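PDB 5CWW: nucleoporin NUP82 from Chaetomium thermophilum, which probably serves as a structural component of the nuclear pore complex and a docking site for transport factors, represented here by its N-terminal beta-propeller domain. Local coordinates for residues H181-A189 against L287-L298. Residues are numbered along the deposited sequence; the frame is centred on the assembly and turned at random. Where two conformers were deposited one is given.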
ATOM      1  N   HIS B 181       4.351  -6.233   9.583  1.00 50.00           N
ATOM      2  CA  HIS B 181       5.140  -7.096   8.715  1.00 48.84           C
ATOM      3  C   HIS B 181       4.925  -8.564   9.095  1.00 48.35           C
ATOM      4  O   HIS B 181       5.067  -8.921  10.261  1.00 50.85           O
ATOM      5  CB  HIS B 181       6.625  -6.744   8.789  1.00 49.58           C
ATOM      6  CG  HIS B 181       7.410  -7.225   7.609  1.00 47.43           C
ATOM      7  ND1 HIS B 181       7.596  -8.563   7.335  1.00 49.43           N
ATOM      8  CD2 HIS B 181       8.037  -6.549   6.619  1.00 47.67           C
ATOM      9  CE1 HIS B 181       8.313  -8.690   6.234  1.00 48.31           C
ATOM     10  NE2 HIS B 181       8.596  -7.483   5.780  1.00 47.40           N
ATOM     11  N   PRO B 182       4.571  -9.418   8.117  1.00 48.09           N
ATOM     12  CA  PRO B 182       4.308 -10.836   8.397  1.00 48.23           C
ATOM     13  C   PRO B 182       5.475 -11.557   9.073  1.00 48.22           C
ATOM     14  O   PRO B 182       5.264 -12.569   9.742  1.00 48.63           O
ATOM     15  CB  PRO B 182       4.059 -11.432   7.005  1.00 48.94           C
ATOM     16  CG  PRO B 182       3.653 -10.296   6.160  1.00 47.81           C
ATOM     17  CD  PRO B 182       4.350  -9.091   6.696  1.00 46.44           C
ATOM     18  N   LEU B 183       6.687 -11.042   8.888  1.00 49.23           N
ATOM     19  CA  LEU B 183       7.894 -11.704   9.372  1.00 51.85           C
ATOM     20  C   LEU B 183       8.570 -10.912  10.489  1.00 51.70           C
ATOM     21  O   LEU B 183       9.691 -11.225  10.886  1.00 55.14           O
ATOM     22  CB  LEU B 183       8.876 -11.911   8.219  1.00 53.84           C
ATOM     23  CG  LEU B 183       8.319 -12.643   6.995  1.00 54.43           C
ATOM     24  CD1 LEU B 183       9.388 -12.758   5.917  1.00 57.97           C
ATOM     25  CD2 LEU B 183       7.780 -14.014   7.368  1.00 56.57           C
ATOM     26  N   GLY B 184       7.887  -9.891  10.992  1.00 48.70           N
ATOM     27  CA  GLY B 184       8.429  -9.066  12.057  1.00 47.11           C
ATOM     28  C   GLY B 184       8.588  -9.835  13.353  1.00 50.47           C
ATOM     29  O   GLY B 184       7.706 -10.599  13.736  1.00 50.43           O
ATOM     30  N   VAL B 185       9.721  -9.638  14.023  1.00 52.13           N
ATOM     31  CA  VAL B 185       9.981 -10.281  15.310  1.00 55.98           C
ATOM     32  C   VAL B 185       8.890  -9.903  16.309  1.00 56.08           C
ATOM     33  O   VAL B 185       8.574  -8.725  16.473  1.00 53.47           O
ATOM     34  CB  VAL B 185      11.362  -9.884  15.872  1.00 59.38           C
ATOM     35  CG1 VAL B 185      11.635 -10.595  17.193  1.00 62.90           C
ATOM     36  CG2 VAL B 185      12.458 -10.203  14.863  1.00 62.07           C
ATOM     37  N   ASN B 186       8.308 -10.910  16.954  1.00 59.31           N
ATOM     38  CA  ASN B 186       7.230 -10.711  17.927  1.00 60.79           C
ATOM     39  C   ASN B 186       6.010  -9.991  17.351  1.00 55.54           C
ATOM     40  O   ASN B 186       5.147  -9.530  18.099  1.00 56.52           O
ATOM     41  CB  ASN B 186       7.746  -9.928  19.144  1.00 65.93           C
ATOM     42  CG  ASN B 186       8.858 -10.649  19.878  1.00 70.83           C
ATOM     43  OD1 ASN B 186       8.863 -11.876  19.972  1.00 73.31           O
ATOM     44  ND2 ASN B 186       9.812  -9.886  20.403  1.00 72.70           N
ATOM     45  N   GLY B 187       5.938  -9.904  16.025  0.50 52.68           N
ATOM     46  CA  GLY B 187       4.863  -9.184  15.368  0.50 51.02           C
ATOM     47  C   GLY B 187       4.842  -7.721  15.774  0.50 50.28           C
ATOM     48  O   GLY B 187       3.777  -7.107  15.852  0.50 49.83           O
ATOM     49  N   HIS B 188       6.023  -7.165  16.030  1.00 52.31           N
ATOM     50  CA  HIS B 188       6.148  -5.777  16.476  1.00 55.54           C
ATOM     51  C   HIS B 188       6.790  -4.870  15.427  1.00 54.60           C
ATOM     52  O   HIS B 188       7.125  -3.721  15.716  1.00 55.70           O
ATOM     53  CB  HIS B 188       6.957  -5.721  17.776  1.00 58.84           C
ATOM     54  CG  HIS B 188       6.234  -6.285  18.961  1.00 60.96           C
ATOM     55  ND1 HIS B 188       6.871  -6.603  20.140  1.00 63.11           N
ATOM     56  CD2 HIS B 188       4.925  -6.579  19.149  1.00 61.61           C
ATOM     57  CE1 HIS B 188       5.989  -7.072  21.003  1.00 65.82           C
ATOM     58  NE2 HIS B 188       4.799  -7.068  20.427  1.00 62.80           N
ATOM     59  N   ALA B 189       6.951  -5.384  14.210  1.00 49.35           N
ATOM     60  CA  ALA B 189       7.438  -4.578  13.097  1.00 47.13           C
ATOM     61  C   ALA B 189       6.260  -4.049  12.286  1.00 47.96           C
ATOM     62  O   ALA B 189       5.445  -4.825  11.779  1.00 48.16           O
ATOM     63  CB  ALA B 189       8.368  -5.385  12.220  1.00 45.20           C
ATOM     64  N   LEU B 287      11.175  -6.754   0.927  1.00 51.99           N
ATOM     65  CA  LEU B 287      11.133  -5.708   1.942  1.00 48.87           C
ATOM     66  C   LEU B 287      11.141  -6.335   3.331  1.00 46.30           C
ATOM     67  O   LEU B 287      10.166  -6.970   3.735  1.00 49.13           O
ATOM     68  CB  LEU B 287       9.893  -4.829   1.763  1.00 49.28           C
ATOM     69  CG  LEU B 287       9.763  -3.657   2.740  1.00 50.38           C
ATOM     70  CD1 LEU B 287      10.880  -2.643   2.530  1.00 50.76           C
ATOM     71  CD2 LEU B 287       8.402  -2.994   2.602  1.00 50.75           C
ATOM     72  N   LEU B 288      12.245  -6.155   4.050  1.00 44.42           N
ATOM     73  CA  LEU B 288      12.412  -6.741   5.376  1.00 45.13           C
ATOM     74  C   LEU B 288      12.834  -5.695   6.404  1.00 50.21           C
ATOM     75  O   LEU B 288      13.563  -4.757   6.077  1.00 50.94           O
ATOM     76  CB  LEU B 288      13.451  -7.864   5.333  1.00 43.77           C
ATOM     77  CG  LEU B 288      13.039  -9.183   4.675  1.00 44.09           C
ATOM     78  CD1 LEU B 288      14.255 -10.078   4.505  1.00 47.43           C
ATOM     79  CD2 LEU B 288      11.974  -9.892   5.494  1.00 42.88           C
ATOM     80  N   PRO B 289      12.381  -5.850   7.657  1.00 56.19           N
ATOM     81  CA  PRO B 289      12.979  -5.043   8.725  1.00 57.07           C
ATOM     82  C   PRO B 289      14.405  -5.507   9.014  1.00 55.79           C
ATOM     83  O   PRO B 289      14.839  -6.503   8.434  1.00 57.20           O
ATOM     84  CB  PRO B 289      12.049  -5.283   9.921  1.00 59.67           C
ATOM     85  CG  PRO B 289      11.322  -6.539   9.609  1.00 59.89           C
ATOM     86  CD  PRO B 289      11.217  -6.620   8.127  1.00 58.09           C
ATOM     87  N   GLN B 290      15.120  -4.796   9.882  1.00 53.90           N
ATOM     88  CA  GLN B 290      16.508  -5.133  10.193  1.00 53.05           C
ATOM     89  C   GLN B 290      16.634  -6.562  10.700  1.00 52.95           C
ATOM     90  O   GLN B 290      17.639  -7.231  10.457  1.00 51.69           O
ATOM     91  CB  GLN B 290      17.076  -4.169  11.236  1.00 57.57           C
ATOM     92  CG  GLN B 290      17.213  -2.745  10.743  1.00 61.36           C
ATOM     93  CD  GLN B 290      17.870  -1.833  11.759  1.00 67.39           C
ATOM     94  OE1 GLN B 290      18.795  -1.087  11.431  1.00 70.58           O
ATOM     95  NE2 GLN B 290      17.391  -1.879  12.996  1.00 68.22           N
ATOM     96  N   ARG B 291      15.609  -7.017  11.411  1.00 56.40           N
ATOM     97  CA  ARG B 291      15.566  -8.376  11.931  1.00 61.61           C
ATOM     98  C   ARG B 291      14.211  -8.990  11.612  1.00 60.63           C
ATOM     99  O   ARG B 291      13.194  -8.300  11.648  1.00 59.89           O
ATOM    100  CB  ARG B 291      15.828  -8.381  13.437  1.00 69.42           C
ATOM    101  CG  ARG B 291      17.299  -8.261  13.803  1.00 75.41           C
ATOM    102  CD  ARG B 291      17.488  -7.968  15.282  1.00 84.96           C
ATOM    103  NE  ARG B 291      17.449  -6.534  15.564  1.00 91.45           N
ATOM    104  CZ  ARG B 291      18.505  -5.725  15.519  1.00 96.85           C
ATOM    105  NH1 ARG B 291      19.705  -6.195  15.203  1.00 98.97           N
ATOM    106  NH2 ARG B 291      18.360  -4.436  15.792  1.00 98.36           N
ATOM    107  N   TRP B 292      14.197 -10.282  11.301  1.00 58.37           N
ATOM    108  CA  TRP B 292      12.977 -10.940  10.841  1.00 56.46           C
ATOM    109  C   TRP B 292      12.915 -12.407  11.264  1.00 56.91           C
ATOM    110  O   TRP B 292      13.940 -13.037  11.526  1.00 58.38           O
ATOM    111  CB  TRP B 292      12.862 -10.828   9.316  1.00 56.91           C
ATOM    112  CG  TRP B 292      14.044 -11.374   8.564  1.00 58.07           C
ATOM    113  CD1 TRP B 292      15.325 -10.903   8.591  1.00 59.59           C
ATOM    114  CD2 TRP B 292      14.047 -12.488   7.662  1.00 59.52           C
ATOM    115  NE1 TRP B 292      16.126 -11.658   7.768  1.00 61.38           N
ATOM    116  CE2 TRP B 292      15.365 -12.638   7.186  1.00 61.81           C
ATOM    117  CE3 TRP B 292      13.064 -13.375   7.213  1.00 59.66           C
ATOM    118  CZ2 TRP B 292      15.725 -13.637   6.286  1.00 62.19           C
ATOM    119  CZ3 TRP B 292      13.424 -14.368   6.318  1.00 61.46           C
ATOM    120  CH2 TRP B 292      14.742 -14.490   5.864  1.00 62.13           C
ATOM    121  N   THR B 293      11.694 -12.929  11.332  1.00 60.03           N
ATOM    122  CA  THR B 293      11.435 -14.298  11.769  1.00 62.10           C
ATOM    123  C   THR B 293      10.666 -15.056  10.690  1.00 61.38           C
ATOM    124  O   THR B 293       9.482 -14.796  10.481  1.00 60.98           O
ATOM    125  CB  THR B 293      10.626 -14.327  13.077  1.00 67.85           C
ATOM    126  OG1 THR B 293      11.378 -13.692  14.117  1.00 70.12           O
ATOM    127  CG2 THR B 293      10.302 -15.762  13.491  1.00 68.25           C
ATOM    128  N   PRO B 294      11.332 -15.991   9.995  1.00 59.97           N
ATOM    129  CA  PRO B 294      10.636 -16.793   8.984  1.00 58.20           C
ATOM    130  C   PRO B 294      10.064 -18.086   9.554  1.00 59.47           C
ATOM    131  O   PRO B 294      10.618 -18.617  10.516  1.00 61.05           O
ATOM    132  CB  PRO B 294      11.740 -17.096   7.975  1.00 58.33           C
ATOM    133  CG  PRO B 294      12.970 -17.202   8.820  1.00 60.09           C
ATOM    134  CD  PRO B 294      12.786 -16.235   9.972  1.00 59.99           C
ATOM    135  N   PRO B 295       8.968 -18.591   8.971  1.00 59.46           N
ATOM    136  CA  PRO B 295       8.542 -19.936   9.365  1.00 61.01           C
ATOM    137  C   PRO B 295       9.542 -20.967   8.848  1.00 63.84           C
ATOM    138  O   PRO B 295      10.247 -20.677   7.883  1.00 61.37           O
ATOM    139  CB  PRO B 295       7.171 -20.085   8.702  1.00 59.91           C
ATOM    140  CG  PRO B 295       7.211 -19.157   7.540  1.00 58.09           C
ATOM    141  CD  PRO B 295       8.072 -17.999   7.962  1.00 58.29           C
ATOM    142  N   PRO B 296       9.605 -22.149   9.480  1.00 68.97           N
ATOM    143  CA  PRO B 296      10.653 -23.146   9.225  1.00 71.72           C
ATOM    144  C   PRO B 296      10.879 -23.467   7.747  1.00 70.49           C
ATOM    145  O   PRO B 296      11.983 -23.867   7.372  1.00 71.39           O
ATOM    146  CB  PRO B 296      10.139 -24.386   9.962  1.00 75.45           C
ATOM    147  CG  PRO B 296       9.250 -23.858  11.022  1.00 75.38           C
ATOM    148  CD  PRO B 296       8.606 -22.637  10.448  1.00 72.04           C
ATOM    149  N   THR B 297       9.849 -23.286   6.926  1.00 70.36           N
ATOM    150  CA  THR B 297       9.878 -23.741   5.541  1.00 72.26           C
ATOM    151  C   THR B 297      10.174 -22.641   4.519  1.00 68.64           C
ATOM    152  O   THR B 297      10.329 -22.928   3.331  1.00 71.13           O
ATOM    153  CB  THR B 297       8.533 -24.397   5.162  1.00 75.45           C
ATOM    154  OG1 THR B 297       8.594 -24.881   3.814  1.00 79.95           O
ATOM    155  CG2 THR B 297       7.384 -23.402   5.299  1.00 72.23           C
ATOM    156  N   LEU B 298      10.256 -21.392   4.965  1.00 62.72           N
ATOM    157  CA  LEU B 298      10.418 -20.276   4.034  1.00 58.88           C
ATOM    158  C   LEU B 298      11.811 -20.251   3.405  1.00 59.53           C
ATOM    159  O   LEU B 298      11.945 -20.256   2.181  1.00 57.78           O
ATOM    160  CB  LEU B 298      10.144 -18.942   4.735  1.00 58.46           C
ATOM    161  CG  LEU B 298      10.068 -17.725   3.807  1.00 59.04           C
ATOM    162  CD1 LEU B 298       8.866 -17.825   2.873  1.00 59.55           C
ATOM    163  CD2 LEU B 298      10.013 -16.431   4.600  1.00 57.80           C
TER
HETATM  164  O   HOH W   1      11.205  -7.301  13.013  1.00 53.87           O
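In the beta-propeller of NUP82, segment 181-189, which turns from blade strand 175-180 into strand 189-194, packs against the segment 287-298 that leaves the next blade, with H181 as bridge. With CG anti to the backbone N (chi1 -159°), the H181 ring reaches across to 287-298, where NE2 donates to L287 O at 2.6 Å, nearly straight (173°), while ND1 accepts L183 N at 3.1 Å within its own type I turn. Both partners lie at the ring edge, in its plane, consistent with a neutral ring protonated on NE2 and limiting its rotation; P289 CD covers one face in a CH-pi contact, 3.7 Å from the ring centroid. A leucine in place of H181 would probably leave L287 O without this donor and L183 N without its acceptor, tying the turn less firmly to 287-298. L183 also binds through its backbone, its O accepting T293 N at 2.7 Å in the carbonyl plane. Its CD1 fits among L288 CD2, W292 CE3 and L298 CD2, whereas CD2 reaches P295 CD at 4.0 Å. Beyond it, V185 CG2 rests 3.7 Å from T293 OG1, and a water links V185 N to R291 O. Strand 291-292 pairs on with strand 354-358, W292 NE1 bonding T358 O, while helix 321-338 touches L288 and W292 through W333 and I337, and strand 198-203 packs on P289.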